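Local structure of putative xanthine dehydrogenase YAGS fad-binding subunit (Escherichia coli, 5G5G) at residues H187-S195 / G241-A252; N202-I213 / N230-G241. The protein binds the molybdenum–pterin cytosine dinucleotide cofactor of a periplasmic aldehyde oxidase and probably oxidises aldehydes to carboxylic acids. All coordinates share one frame; numbering follows the deposited sequence. Where two conformers were deposited one is given.

Contact 1. Residues H187-S195 / G241-A252. With MCN (pterin cytosine dinucleotide), chain Y; MOS (dioxothiomolybdenum(VI) ion), chain Z.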
loop_
_atom_site.group_PDB
_atom_site.type_symbol
_atom_site.label_atom_id
_atom_site.label_comp_id
_atom_site.label_asym_id
_atom_site.label_seq_id
_atom_site.Cartn_x
_atom_site.Cartn_y
_atom_site.Cartn_z
ATOM N N HIS C 187 -6.625 2.461 -1.989
ATOM C CA HIS C 187 -6.481 1.746 -0.716
ATOM C C HIS C 187 -5.178 0.961 -0.619
ATOM O O HIS C 187 -4.483 0.964 0.397
ATOM C CB HIS C 187 -7.659 0.825 -0.475
ATOM C CG HIS C 187 -8.959 1.486 -0.743
ATOM N ND1 HIS C 187 -9.509 1.550 -2.019
ATOM C CD2 HIS C 187 -9.798 2.155 0.072
ATOM C CE1 HIS C 187 -10.623 2.240 -1.960
ATOM N NE2 HIS C 187 -10.826 2.609 -0.702
ATOM N N MET C 188 -4.860 0.287 -1.725
ATOM C CA MET C 188 -3.678 -0.547 -1.807
ATOM C C MET C 188 -3.592 -1.561 -0.671
ATOM O O MET C 188 -2.517 -1.857 -0.146
ATOM C CB MET C 188 -2.385 0.281 -1.832
ATOM C CG MET C 188 -2.372 1.433 -2.815
ATOM S SD MET C 188 -2.358 0.944 -4.545
ATOM C CE MET C 188 -0.800 0.305 -4.746
ATOM N N ALA C 189 -4.729 -2.143 -0.284
ATOM C CA ALA C 189 -4.693 -3.197 0.737
ATOM C C ALA C 189 -3.841 -4.335 0.222
ATOM O O ALA C 189 -3.915 -4.674 -0.972
ATOM C CB ALA C 189 -6.102 -3.704 1.052
ATOM N N MET C 190 -3.023 -4.912 1.102
ATOM C CA MET C 190 -1.976 -5.814 0.622
ATOM C C MET C 190 -2.561 -7.095 0.084
ATOM O O MET C 190 -1.945 -7.697 -0.767
ATOM C CB MET C 190 -0.950 -6.074 1.705
ATOM C CG MET C 190 0.382 -6.612 1.188
ATOM S SD MET C 190 1.211 -5.592 -0.042
ATOM C CE MET C 190 1.176 -4.020 0.741
ATOM N N GLU C 191 -3.744 -7.518 0.556
ATOM C CA GLU C 191 -4.447 -8.649 -0.071
ATOM C C GLU C 191 -5.291 -8.138 -1.224
ATOM O O GLU C 191 -6.250 -7.403 -1.008
ATOM C CB GLU C 191 -5.307 -9.435 0.953
ATOM C CG GLU C 191 -6.083 -10.612 0.356
ATOM C CD GLU C 191 -7.279 -11.047 1.206
ATOM O OE1 GLU C 191 -7.748 -10.270 2.087
ATOM O OE2 GLU C 191 -7.752 -12.170 0.965
ATOM N N PRO C 192 -4.990 -8.604 -2.453
ATOM C CA PRO C 192 -5.848 -8.274 -3.563
ATOM C C PRO C 192 -7.235 -8.798 -3.272
ATOM O O PRO C 192 -7.381 -9.893 -2.670
ATOM C CB PRO C 192 -5.198 -9.077 -4.748
ATOM C CG PRO C 192 -3.749 -9.174 -4.405
ATOM C CD PRO C 192 -3.813 -9.381 -2.889
ATOM N N HIS C 193 -8.238 -8.117 -3.788
ATOM C CA HIS C 193 -9.595 -8.596 -3.655
ATOM C C HIS C 193 -9.667 -10.009 -4.261
ATOM O O HIS C 193 -9.158 -10.264 -5.346
ATOM C CB HIS C 193 -10.576 -7.709 -4.413
ATOM C CG HIS C 193 -10.738 -6.342 -3.848
ATOM N ND1 HIS C 193 -9.745 -5.395 -3.865
ATOM C CD2 HIS C 193 -11.791 -5.764 -3.231
ATOM C CE1 HIS C 193 -10.184 -4.291 -3.295
ATOM N NE2 HIS C 193 -11.427 -4.482 -2.912
ATOM N N ALA C 194 -10.299 -10.924 -3.530
ATOM C CA ALA C 194 -10.486 -12.288 -3.999
ATOM C C ALA C 194 -11.668 -12.997 -3.383
ATOM O O ALA C 194 -12.026 -12.715 -2.238
ATOM C CB ALA C 194 -9.219 -13.106 -3.741
ATOM N N SER C 195 -12.215 -13.967 -4.125
ATOM C CA SER C 195 -13.363 -14.745 -3.662
ATOM C C SER C 195 -13.314 -16.141 -4.256
ATOM O O SER C 195 -12.788 -16.351 -5.374
ATOM C CB SER C 195 -14.701 -14.089 -4.068
ATOM O OG SER C 195 -14.875 -12.780 -3.539
ATOM N N GLY C 241 -8.331 -3.498 4.210
ATOM C CA GLY C 241 -9.401 -2.985 3.355
ATOM C C GLY C 241 -9.411 -1.455 3.241
ATOM O O GLY C 241 -9.449 -0.905 2.134
ATOM N N PHE C 242 -9.380 -0.813 4.388
ATOM C CA PHE C 242 -9.308 0.655 4.479
ATOM C C PHE C 242 -10.471 1.360 3.775
ATOM O O PHE C 242 -10.336 2.511 3.299
ATOM C CB PHE C 242 -7.951 1.184 3.994
ATOM C CG PHE C 242 -6.807 0.438 4.548
ATOM C CD1 PHE C 242 -6.418 0.606 5.876
ATOM C CD2 PHE C 242 -6.163 -0.564 3.788
ATOM C CE1 PHE C 242 -5.384 -0.150 6.416
ATOM C CE2 PHE C 242 -5.135 -1.305 4.321
ATOM C CZ PHE C 242 -4.763 -1.130 5.646
ATOM N N GLY C 243 -11.635 0.708 3.723
ATOM C CA GLY C 243 -12.802 1.213 2.998
ATOM C C GLY C 243 -13.060 0.536 1.665
ATOM O O GLY C 243 -14.194 0.482 1.208
ATOM N N GLY C 244 -11.989 0.043 1.083
ATOM C CA GLY C 244 -12.016 -0.588 -0.219
ATOM C C GLY C 244 -12.712 -1.918 -0.296
ATOM O O GLY C 244 -12.952 -2.469 -1.398
ATOM N N LYS C 245 -12.990 -2.496 0.856
ATOM C CA LYS C 245 -13.689 -3.759 0.941
ATOM C C LYS C 245 -14.954 -3.658 1.755
ATOM O O LYS C 245 -15.482 -4.651 2.193
ATOM C CB LYS C 245 -12.745 -4.843 1.496
ATOM C CG LYS C 245 -11.629 -5.188 0.506
ATOM C CD LYS C 245 -10.649 -6.156 1.108
ATOM C CE LYS C 245 -9.398 -6.330 0.236
ATOM N NZ LYS C 245 -8.371 -7.245 0.830
ATOM N N LEU C 246 -15.516 -2.460 1.877
ATOM C CA LEU C 246 -16.838 -2.301 2.437
ATOM C C LEU C 246 -17.937 -2.890 1.625
ATOM O O LEU C 246 -18.976 -3.211 2.176
ATOM C CB LEU C 246 -17.214 -0.808 2.586
ATOM C CG LEU C 246 -16.506 -0.049 3.688
ATOM C CD1 LEU C 246 -16.648 1.430 3.448
ATOM C CD2 LEU C 246 -17.049 -0.464 5.035
ATOM N N PHE C 247 -17.757 -2.952 0.289
ATOM C CA PHE C 247 -18.821 -3.283 -0.604
ATOM C C PHE C 247 -18.482 -4.501 -1.462
ATOM O O PHE C 247 -17.315 -4.826 -1.720
ATOM C CB PHE C 247 -19.068 -2.083 -1.524
ATOM C CG PHE C 247 -19.060 -0.770 -0.802
ATOM C CD1 PHE C 247 -19.979 -0.530 0.182
ATOM C CD2 PHE C 247 -18.088 0.206 -1.096
ATOM C CE1 PHE C 247 -19.980 0.682 0.876
ATOM C CE2 PHE C 247 -18.090 1.406 -0.397
ATOM C CZ PHE C 247 -19.025 1.638 0.585
ATOM N N LEU C 248 -19.505 -5.109 -1.993
ATOM C CA LEU C 248 -19.341 -6.115 -3.069
ATOM C C LEU C 248 -18.523 -5.581 -4.254
ATOM O O LEU C 248 -18.852 -4.502 -4.811
ATOM C CB LEU C 248 -20.722 -6.514 -3.565
ATOM C CG LEU C 248 -20.782 -7.798 -4.393
ATOM C CD1 LEU C 248 -20.568 -8.962 -3.436
ATOM C CD2 LEU C 248 -22.135 -7.850 -5.054
ATOM N N ARG C 249 -17.495 -6.351 -4.675
ATOM C CA ARG C 249 -16.697 -6.004 -5.844
ATOM C C ARG C 249 -16.773 -7.148 -6.912
ATOM O O ARG C 249 -17.411 -8.180 -6.690
ATOM C CB ARG C 249 -15.263 -5.755 -5.414
ATOM C CG ARG C 249 -15.108 -4.649 -4.373
ATOM C CD ARG C 249 -14.455 -3.361 -4.929
ATOM N NE ARG C 249 -15.277 -2.767 -5.949
ATOM C CZ ARG C 249 -16.298 -1.934 -5.744
ATOM N NH1 ARG C 249 -16.644 -1.562 -4.517
ATOM N NH2 ARG C 249 -16.989 -1.481 -6.773
ATOM N N SER C 250 -16.123 -6.916 -8.054
ATOM C CA SER C 250 -16.262 -7.762 -9.232
ATOM C C SER C 250 -15.799 -9.210 -8.962
ATOM O O SER C 250 -16.307 -10.149 -9.583
ATOM C CB SER C 250 -15.495 -7.155 -10.397
ATOM O OG SER C 250 -14.107 -7.012 -10.101
ATOM N N ASP C 251 -14.807 -9.376 -8.077
ATOM C CA ASP C 251 -14.315 -10.752 -7.763
ATOM C C ASP C 251 -15.431 -11.695 -7.236
ATOM O O ASP C 251 -15.497 -12.879 -7.585
ATOM C CB ASP C 251 -13.173 -10.723 -6.748
ATOM C CG ASP C 251 -13.581 -10.069 -5.416
ATOM O OD1 ASP C 251 -14.095 -8.925 -5.462
ATOM O OD2 ASP C 251 -13.411 -10.721 -4.342
ATOM N N ALA C 252 -16.221 -11.180 -6.309
ATOM C CA ALA C 252 -17.292 -11.915 -5.659
ATOM C C ALA C 252 -18.407 -12.268 -6.654
ATOM O O ALA C 252 -18.874 -13.413 -6.722
ATOM C CB ALA C 252 -17.822 -11.072 -4.517
HETATM N N1 MCN Y . -9.789 0.064 19.573
HETATM C C2 MCN Y . -9.497 -0.135 20.997
HETATM N N3 MCN Y . -10.454 0.830 21.696
HETATM C C4 MCN Y . -11.280 1.765 21.258
HETATM C C5 MCN Y . -11.487 1.686 19.770
HETATM C C6 MCN Y . -10.717 0.930 19.044
HETATM O O2 MCN Y . -8.786 -0.834 21.501
HETATM N N4 MCN Y . -11.963 2.622 21.929
HETATM C "C1'" MCN Y . -8.828 -0.636 18.736
HETATM C C2D MCN Y . -9.129 -2.180 18.669
HETATM O "O2'" MCN Y . -7.925 -2.891 18.391
HETATM C "C3'" MCN Y . -10.027 -2.172 17.540
HETATM C C4D MCN Y . -9.537 -1.154 16.414
HETATM O O4D MCN Y . -8.933 -0.169 17.385
HETATM O "O3'" MCN Y . -10.266 -3.438 16.823
HETATM C "C5'" MCN Y . -10.393 -0.418 15.563
HETATM O "O5'" MCN Y . -11.676 -0.198 16.101
HETATM P PA MCN Y . -12.561 0.907 15.470
HETATM O O1A MCN Y . -13.974 0.697 16.010
HETATM O O2A MCN Y . -11.888 2.230 15.573
HETATM O O3A MCN Y . -12.578 0.519 13.830
HETATM P PB MCN Y . -13.544 -0.559 13.194
HETATM O O1B MCN Y . -14.818 0.061 12.811
HETATM O O2B MCN Y . -13.551 -1.789 14.041
HETATM O O3B MCN Y . -12.658 -0.932 11.949
HETATM C C10 MCN Y . -12.751 -0.100 10.716
HETATM C "C9'" MCN Y . -11.626 0.859 10.551
HETATM C "C8'" MCN Y . -11.977 1.765 9.248
HETATM S "S8'" MCN Y . -13.520 2.375 9.020
HETATM C "C7'" MCN Y . -11.095 1.797 8.376
HETATM S "S7'" MCN Y . -11.369 2.571 6.788
HETATM C "C6'" MCN Y . -9.608 1.408 8.646
HETATM C C7 MCN Y . -9.522 1.149 10.225
HETATM O "O9'" MCN Y . -10.450 0.240 10.658
HETATM N "N5'" MCN Y . -9.482 0.029 7.937
HETATM C C4A MCN Y . -8.320 -0.846 8.293
HETATM N "N8'" MCN Y . -8.203 0.532 10.482
HETATM C C4B MCN Y . -7.771 -0.495 9.719
HETATM N "N1'" MCN Y . -6.600 -1.153 10.095
HETATM C "C2'" MCN Y . -6.201 -2.365 9.521
HETATM N "N2'" MCN Y . -5.149 -2.952 9.838
HETATM N "N3'" MCN Y . -6.723 -2.600 8.278
HETATM C "C4'" MCN Y . -7.856 -2.092 7.664
HETATM O "O4'" MCN Y . -8.437 -2.300 6.582
HETATM MO MO MOS Z . -13.660 2.842 6.735
HETATM S S MOS Z . -13.621 4.246 4.891
HETATM O O1 MOS Z . -14.150 1.373 5.843
HETATM O O2 MOS Z . -15.477 3.848 7.009
HETATM O O HOH W 1 -12.619 -9.390 -2.123
#
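H187 lies flat on G244 in the glycine-rich cofactor loop of the molybdopterin-binding domain, which folds through a type I' turn, G241 to G244, and an overlapping type I turn, G243 to L246. Packing is tight here. G244 CA stands over the H187 ring 3.4 Å from its centroid and 9° off the normal, a CH-pi contact, while F242 O meets the ring edge in plane. A hydrogen bond from H187 NE2 to A348 O fixes the rotation of the imidazole. On the cofactor side, G241 N (2.7 Å) and F242 N (2.8 Å) both donate to MCN O4', and the F242 ring lays one face against the pterin.

H193 NE2 gives G244 O a nearly straight bond of 2.9 Å (172°), in the ring plane but from above the carbonyl plane. K245, extended beyond CG (chi2 175°), carries CE over the centre of the H193 ring. K245 NZ reaches E191, with 2.8 Å to O and a weak, salt-bridged 3.3 Å to OE1; OE1 is held more firmly by S209 OG and G239 N, and NZ also bonds S209 OG and G240 O.

Toward helix 250-262 the contact is polar and takes in a water, 2.7 Å from D251 OD2 and probably donating to it, which accepts a weak bond from A194 N. S195 OG approaches the same D251 OD2 from above the carboxylate plane, at 2.7 Å.

Contact 2. Residues N202-I213 / N230-G241. With MCN (pterin cytosine dinucleotide), chain Y.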
loop_
_atom_site.group_PDB
_atom_site.type_symbol
_atom_site.label_atom_id
_atom_site.label_comp_id
_atom_site.label_asym_id
_atom_site.label_seq_id
_atom_site.Cartn_x
_atom_site.Cartn_y
_atom_site.Cartn_z
ATOM N N ASN C 202 -29.104 -24.795 -5.333
ATOM C CA ASN C 202 -29.325 -23.354 -5.326
ATOM C C ASN C 202 -28.722 -22.612 -4.094
ATOM O O ASN C 202 -29.032 -21.453 -3.890
ATOM C CB ASN C 202 -30.810 -23.035 -5.509
ATOM C CG ASN C 202 -31.364 -23.529 -6.851
ATOM O OD1 ASN C 202 -30.618 -23.798 -7.822
ATOM N ND2 ASN C 202 -32.693 -23.673 -6.913
ATOM N N LYS C 203 -27.930 -23.294 -3.270
ATOM C CA LYS C 203 -27.245 -22.663 -2.133
ATOM C C LYS C 203 -25.823 -22.257 -2.560
ATOM O O LYS C 203 -25.124 -23.051 -3.090
ATOM C CB LYS C 203 -27.117 -23.646 -0.955
ATOM C CG LYS C 203 -28.416 -24.287 -0.475
ATOM C CD LYS C 203 -29.380 -23.263 0.059
ATOM C CE LYS C 203 -30.733 -23.893 0.343
ATOM N NZ LYS C 203 -30.818 -24.115 1.793
ATOM N N LEU C 204 -25.417 -21.041 -2.258
ATOM C CA LEU C 204 -24.080 -20.518 -2.600
ATOM C C LEU C 204 -23.295 -20.316 -1.321
ATOM O O LEU C 204 -23.829 -19.715 -0.371
ATOM C CB LEU C 204 -24.274 -19.185 -3.286
ATOM C CG LEU C 204 -23.066 -18.278 -3.495
ATOM C CD1 LEU C 204 -22.012 -18.917 -4.401
ATOM C CD2 LEU C 204 -23.466 -16.942 -4.053
ATOM N N THR C 205 -22.042 -20.758 -1.287
ATOM C CA THR C 205 -21.123 -20.335 -0.257
ATOM C C THR C 205 -20.016 -19.551 -0.911
ATOM O O THR C 205 -19.478 -19.990 -1.931
ATOM C CB THR C 205 -20.544 -21.558 0.520
ATOM O OG1 THR C 205 -21.662 -22.336 0.996
ATOM C CG2 THR C 205 -19.701 -21.120 1.699
ATOM N N LEU C 206 -19.722 -18.359 -0.384
ATOM C CA LEU C 206 -18.680 -17.486 -0.919
ATOM C C LEU C 206 -17.682 -17.218 0.187
ATOM O O LEU C 206 -18.044 -16.628 1.227
ATOM C CB LEU C 206 -19.260 -16.160 -1.417
ATOM C CG LEU C 206 -18.265 -15.342 -2.255
ATOM C CD1 LEU C 206 -18.292 -15.786 -3.728
ATOM C CD2 LEU C 206 -18.507 -13.860 -2.177
ATOM N N TRP C 207 -16.444 -17.614 -0.041
ATOM C CA TRP C 207 -15.324 -17.221 0.791
ATOM C C TRP C 207 -14.783 -15.970 0.132
ATOM O O TRP C 207 -14.542 -15.929 -1.096
ATOM C CB TRP C 207 -14.251 -18.284 0.780
ATOM C CG TRP C 207 -14.625 -19.564 1.511
ATOM C CD1 TRP C 207 -14.247 -19.916 2.759
ATOM C CD2 TRP C 207 -15.443 -20.647 1.029
ATOM N NE1 TRP C 207 -14.752 -21.163 3.093
ATOM C CE2 TRP C 207 -15.482 -21.637 2.044
ATOM C CE3 TRP C 207 -16.103 -20.915 -0.195
ATOM C CZ2 TRP C 207 -16.180 -22.865 1.894
ATOM C CZ3 TRP C 207 -16.836 -22.092 -0.308
ATOM C CH2 TRP C 207 -16.858 -23.070 0.704
ATOM N N THR C 208 -14.582 -14.922 0.913
ATOM C CA THR C 208 -14.251 -13.648 0.294
ATOM C C THR C 208 -13.429 -12.792 1.247
ATOM O O THR C 208 -13.072 -13.243 2.355
ATOM C CB THR C 208 -15.573 -12.923 -0.155
ATOM O OG1 THR C 208 -15.299 -11.793 -1.007
ATOM C CG2 THR C 208 -16.361 -12.488 1.058
ATOM N N SER C 209 -13.114 -11.573 0.785
ATOM C CA SER C 209 -12.351 -10.591 1.538
ATOM C C SER C 209 -13.259 -9.347 1.614
ATOM O O SER C 209 -13.422 -8.646 0.627
ATOM C CB SER C 209 -11.009 -10.293 0.831
ATOM O OG SER C 209 -10.181 -9.475 1.647
ATOM N N ASN C 210 -13.971 -9.193 2.742
ATOM C CA ASN C 210 -15.019 -8.198 2.828
ATOM C C ASN C 210 -15.139 -7.727 4.282
ATOM O O ASN C 210 -15.151 -8.550 5.179
ATOM C CB ASN C 210 -16.334 -8.762 2.287
ATOM C CG ASN C 210 -17.366 -7.681 2.018
ATOM O OD1 ASN C 210 -17.809 -7.012 2.937
ATOM N ND2 ASN C 210 -17.707 -7.457 0.755
ATOM N N GLN C 211 -15.290 -6.416 4.474
ATOM C CA GLN C 211 -15.383 -5.792 5.783
ATOM C C GLN C 211 -16.791 -5.939 6.409
ATOM O O GLN C 211 -16.932 -5.755 7.639
ATOM C CB GLN C 211 -15.077 -4.293 5.664
ATOM C CG GLN C 211 -13.666 -3.948 5.174
ATOM C CD GLN C 211 -13.383 -2.483 4.928
ATOM O OE1 GLN C 211 -12.754 -2.093 3.939
ATOM N NE2 GLN C 211 -13.874 -1.641 5.839
ATOM N N MET C 212 -17.803 -6.182 5.585
ATOM C CA MET C 212 -19.228 -6.043 5.972
ATOM C C MET C 212 -20.006 -7.253 5.511
ATOM O O MET C 212 -20.471 -7.301 4.378
ATOM C CB MET C 212 -19.811 -4.783 5.341
ATOM C CG MET C 212 -19.192 -3.472 5.787
ATOM S SD MET C 212 -19.831 -3.127 7.451
ATOM C CE MET C 212 -19.184 -1.554 7.825
ATOM N N ILE C 213 -20.067 -8.274 6.361
ATOM C CA ILE C 213 -20.515 -9.617 5.981
ATOM C C ILE C 213 -21.971 -9.538 5.587
ATOM O O ILE C 213 -22.371 -10.097 4.556
ATOM C CB ILE C 213 -20.348 -10.639 7.126
ATOM C CG1 ILE C 213 -18.857 -10.899 7.445
ATOM C CG2 ILE C 213 -21.067 -11.970 6.844
ATOM C CD1 ILE C 213 -18.116 -11.657 6.329
ATOM N N ASN C 230 -30.297 -18.214 0.726
ATOM C CA ASN C 230 -29.533 -19.219 0.002
ATOM C C ASN C 230 -28.035 -18.891 -0.137
ATOM O O ASN C 230 -27.323 -19.594 -0.823
ATOM C CB ASN C 230 -30.180 -19.423 -1.360
ATOM C CG ASN C 230 -31.486 -20.200 -1.259
ATOM O OD1 ASN C 230 -31.862 -20.634 -0.191
ATOM N ND2 ASN C 230 -32.143 -20.416 -2.379
ATOM N N VAL C 231 -27.575 -17.850 0.552
ATOM C CA VAL C 231 -26.185 -17.342 0.427
ATOM C C VAL C 231 -25.528 -17.334 1.798
ATOM O O VAL C 231 -26.111 -16.824 2.778
ATOM C CB VAL C 231 -26.146 -15.923 -0.119
ATOM C CG1 VAL C 231 -24.693 -15.379 -0.144
ATOM C CG2 VAL C 231 -26.753 -15.901 -1.517
ATOM N N ARG C 232 -24.307 -17.858 1.852
ATOM C CA ARG C 232 -23.506 -17.860 3.034
ATOM C C ARG C 232 -22.195 -17.166 2.630
ATOM O O ARG C 232 -21.591 -17.513 1.627
ATOM C CB ARG C 232 -23.219 -19.245 3.598
ATOM C CG ARG C 232 -22.340 -19.250 4.854
ATOM C CD ARG C 232 -22.194 -20.635 5.445
ATOM N NE ARG C 232 -21.259 -20.700 6.572
ATOM C CZ ARG C 232 -20.885 -21.815 7.180
ATOM N NH1 ARG C 232 -21.286 -23.030 6.765
ATOM N NH2 ARG C 232 -20.069 -21.768 8.205
ATOM N N ILE C 233 -21.791 -16.179 3.434
ATOM C CA ILE C 233 -20.559 -15.442 3.202
ATOM C C ILE C 233 -19.568 -15.767 4.336
ATOM O O ILE C 233 -19.942 -15.724 5.534
ATOM C CB ILE C 233 -20.856 -13.908 3.180
ATOM C CG1 ILE C 233 -21.894 -13.501 2.123
ATOM C CG2 ILE C 233 -19.580 -13.113 3.041
ATOM C CD1 ILE C 233 -21.534 -13.871 0.697
ATOM N N ILE C 234 -18.290 -15.961 3.975
ATOM C CA ILE C 234 -17.230 -16.339 4.898
ATOM C C ILE C 234 -16.000 -15.466 4.653
ATOM O O ILE C 234 -15.532 -15.394 3.545
ATOM C CB ILE C 234 -16.865 -17.849 4.708
ATOM C CG1 ILE C 234 -18.111 -18.682 4.970
ATOM C CG2 ILE C 234 -15.699 -18.227 5.576
ATOM C CD1 ILE C 234 -17.955 -20.154 4.689
ATOM N N SER C 235 -15.590 -14.694 5.675
ATOM C CA SER C 235 -14.402 -13.867 5.598
ATOM C C SER C 235 -13.750 -13.690 7.000
ATOM O O SER C 235 -13.813 -12.589 7.586
ATOM C CB SER C 235 -14.798 -12.517 4.972
ATOM O OG SER C 235 -13.646 -11.838 4.538
ATOM N N PRO C 236 -13.141 -14.752 7.543
ATOM C CA PRO C 236 -12.603 -14.689 8.910
ATOM C C PRO C 236 -11.310 -13.923 9.014
ATOM O O PRO C 236 -10.986 -13.410 10.083
ATOM C CB PRO C 236 -12.434 -16.191 9.296
ATOM C CG PRO C 236 -12.185 -16.874 7.968
ATOM C CD PRO C 236 -13.099 -16.142 7.011
ATOM N N TYR C 237 -10.556 -13.862 7.919
ATOM C CA TYR C 237 -9.297 -13.097 7.824
ATOM C C TYR C 237 -9.263 -12.268 6.550
ATOM O O TYR C 237 -9.509 -12.790 5.457
ATOM C CB TYR C 237 -8.047 -13.999 7.904
ATOM C CG TYR C 237 -8.015 -14.755 9.184
ATOM C CD1 TYR C 237 -7.667 -14.125 10.357
ATOM C CD2 TYR C 237 -8.441 -16.090 9.234
ATOM C CE1 TYR C 237 -7.708 -14.801 11.570
ATOM C CE2 TYR C 237 -8.501 -16.754 10.444
ATOM C CZ TYR C 237 -8.139 -16.084 11.592
ATOM O OH TYR C 237 -8.202 -16.756 12.767
ATOM N N ILE C 238 -8.981 -10.976 6.701
ATOM C CA ILE C 238 -9.008 -9.993 5.609
ATOM C C ILE C 238 -7.668 -9.283 5.657
ATOM O O ILE C 238 -7.280 -8.764 6.712
ATOM C CB ILE C 238 -10.124 -8.981 5.807
ATOM C CG1 ILE C 238 -11.451 -9.694 5.650
ATOM C CG2 ILE C 238 -10.034 -7.802 4.818
ATOM C CD1 ILE C 238 -12.401 -9.491 6.742
ATOM N N GLY C 239 -6.955 -9.291 4.544
ATOM C CA GLY C 239 -5.677 -8.703 4.439
ATOM C C GLY C 239 -5.780 -7.219 4.155
ATOM O O GLY C 239 -5.165 -6.712 3.197
ATOM N N GLY C 240 -6.463 -6.491 5.050
ATOM C CA GLY C 240 -6.607 -5.055 4.900
ATOM C C GLY C 240 -7.746 -4.678 3.985
ATOM O O GLY C 240 -8.115 -5.434 3.075
ATOM N N GLY C 241 -8.331 -3.498 4.210
ATOM C CA GLY C 241 -9.401 -2.985 3.355
ATOM C C GLY C 241 -9.411 -1.455 3.241
ATOM O O GLY C 241 -9.449 -0.905 2.134
HETATM N N1 MCN Y . -9.789 0.064 19.573
HETATM C C2 MCN Y . -9.497 -0.135 20.997
HETATM N N3 MCN Y . -10.454 0.830 21.696
HETATM C C4 MCN Y . -11.280 1.765 21.258
HETATM C C5 MCN Y . -11.487 1.686 19.770
HETATM C C6 MCN Y . -10.717 0.930 19.044
HETATM O O2 MCN Y . -8.786 -0.834 21.501
HETATM N N4 MCN Y . -11.963 2.622 21.929
HETATM C "C1'" MCN Y . -8.828 -0.636 18.736
HETATM C C2D MCN Y . -9.129 -2.180 18.669
HETATM O "O2'" MCN Y . -7.925 -2.891 18.391
HETATM C "C3'" MCN Y . -10.027 -2.172 17.540
HETATM C C4D MCN Y . -9.537 -1.154 16.414
HETATM O O4D MCN Y . -8.933 -0.169 17.385
HETATM O "O3'" MCN Y . -10.266 -3.438 16.823
HETATM C "C5'" MCN Y . -10.393 -0.418 15.563
HETATM O "O5'" MCN Y . -11.676 -0.198 16.101
HETATM P PA MCN Y . -12.561 0.907 15.470
HETATM O O1A MCN Y . -13.974 0.697 16.010
HETATM O O2A MCN Y . -11.888 2.230 15.573
HETATM O O3A MCN Y . -12.578 0.519 13.830
HETATM P PB MCN Y . -13.544 -0.559 13.194
HETATM O O1B MCN Y . -14.818 0.061 12.811
HETATM O O2B MCN Y . -13.551 -1.789 14.041
HETATM O O3B MCN Y . -12.658 -0.932 11.949
HETATM C C10 MCN Y . -12.751 -0.100 10.716
HETATM C "C9'" MCN Y . -11.626 0.859 10.551
HETATM C "C8'" MCN Y . -11.977 1.765 9.248
HETATM S "S8'" MCN Y . -13.520 2.375 9.020
HETATM C "C7'" MCN Y . -11.095 1.797 8.376
HETATM S "S7'" MCN Y . -11.369 2.571 6.788
HETATM C "C6'" MCN Y . -9.608 1.408 8.646
HETATM C C7 MCN Y . -9.522 1.149 10.225
HETATM O "O9'" MCN Y . -10.450 0.240 10.658
HETATM N "N5'" MCN Y . -9.482 0.029 7.937
HETATM C C4A MCN Y . -8.320 -0.846 8.293
HETATM N "N8'" MCN Y . -8.203 0.532 10.482
HETATM C C4B MCN Y . -7.771 -0.495 9.719
HETATM N "N1'" MCN Y . -6.600 -1.153 10.095
HETATM C "C2'" MCN Y . -6.201 -2.365 9.521
HETATM N "N2'" MCN Y . -5.149 -2.952 9.838
HETATM N "N3'" MCN Y . -6.723 -2.600 8.278
HETATM C "C4'" MCN Y . -7.856 -2.092 7.664
HETATM O "O4'" MCN Y . -8.437 -2.300 6.582
HETATM O O HOH W 2 -30.586 -19.625 -4.906
#
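With CG1 anti to the carbonyl carbon (chi1 -59°) and chi2 extended at 174°, I234 lies alongside W207 and sets CD1 over a face of the indole, 4.0 Å from the centroid of the five-membered ring in a CH-pi contact. T205 CG2 rests on the same face, offset toward its rim and 3.6 Å from I234 CD1. The reverse face of the sheet is aliphatic: I233 points the same way as L206, its CD1 3.9 Å from L206 CB, and I213 from the following helix slides past I233 to place CD1 against I233 CG2 and S235 CB.

Between these faces the two strands run parallel, their axes 4.8 Å apart. Five backbone bonds join them, passing alternately from L204, L206 and T208 to N230, R232 and I234, and from R232 and I234 to L204 and L206. At the N-terminal end a water bridges N202 O and N230 ND2.

Beyond the strands, S235 OG donates to T208 O at 2.7 Å from above the carbonyl plane, and accepts from N210 N at 3.2 Å. N210 OD1 in turn takes M212 N in its carbonyl plane at 2.8 Å, an Asx turn just before helix 213-224. Strand 203-208, that helix and strand 231-234 thus form a beta-alpha-beta crossover at the edge of a mixed sheet, both strands leading toward the molybdenum cofactor pocket.

Overall arrangement
Contact 2 is nested within the chain loop that contact 1 closes, and G241 belongs to both; their centres are 11 Å apart. Strands 194-200 and 203-208 are neighbours in one sheet, and S195 OG meets T208 OG1 at 2.8 Å, probably a hydrogen bond. Nearer the cofactor, the link from E191 OE1 of contact 1 to S209 OG of contact 2 spans 2.6 Å. The two contacts converge on the molybdenum site. Q211 of contact 2 donates from NE2 to O1 of the dioxothiomolybdenum ion and to S506 O, and accepts at OE1 from G243 N and K245 N of contact 1. The F242 side chain is about 6 Å from an iron-sulfur cluster.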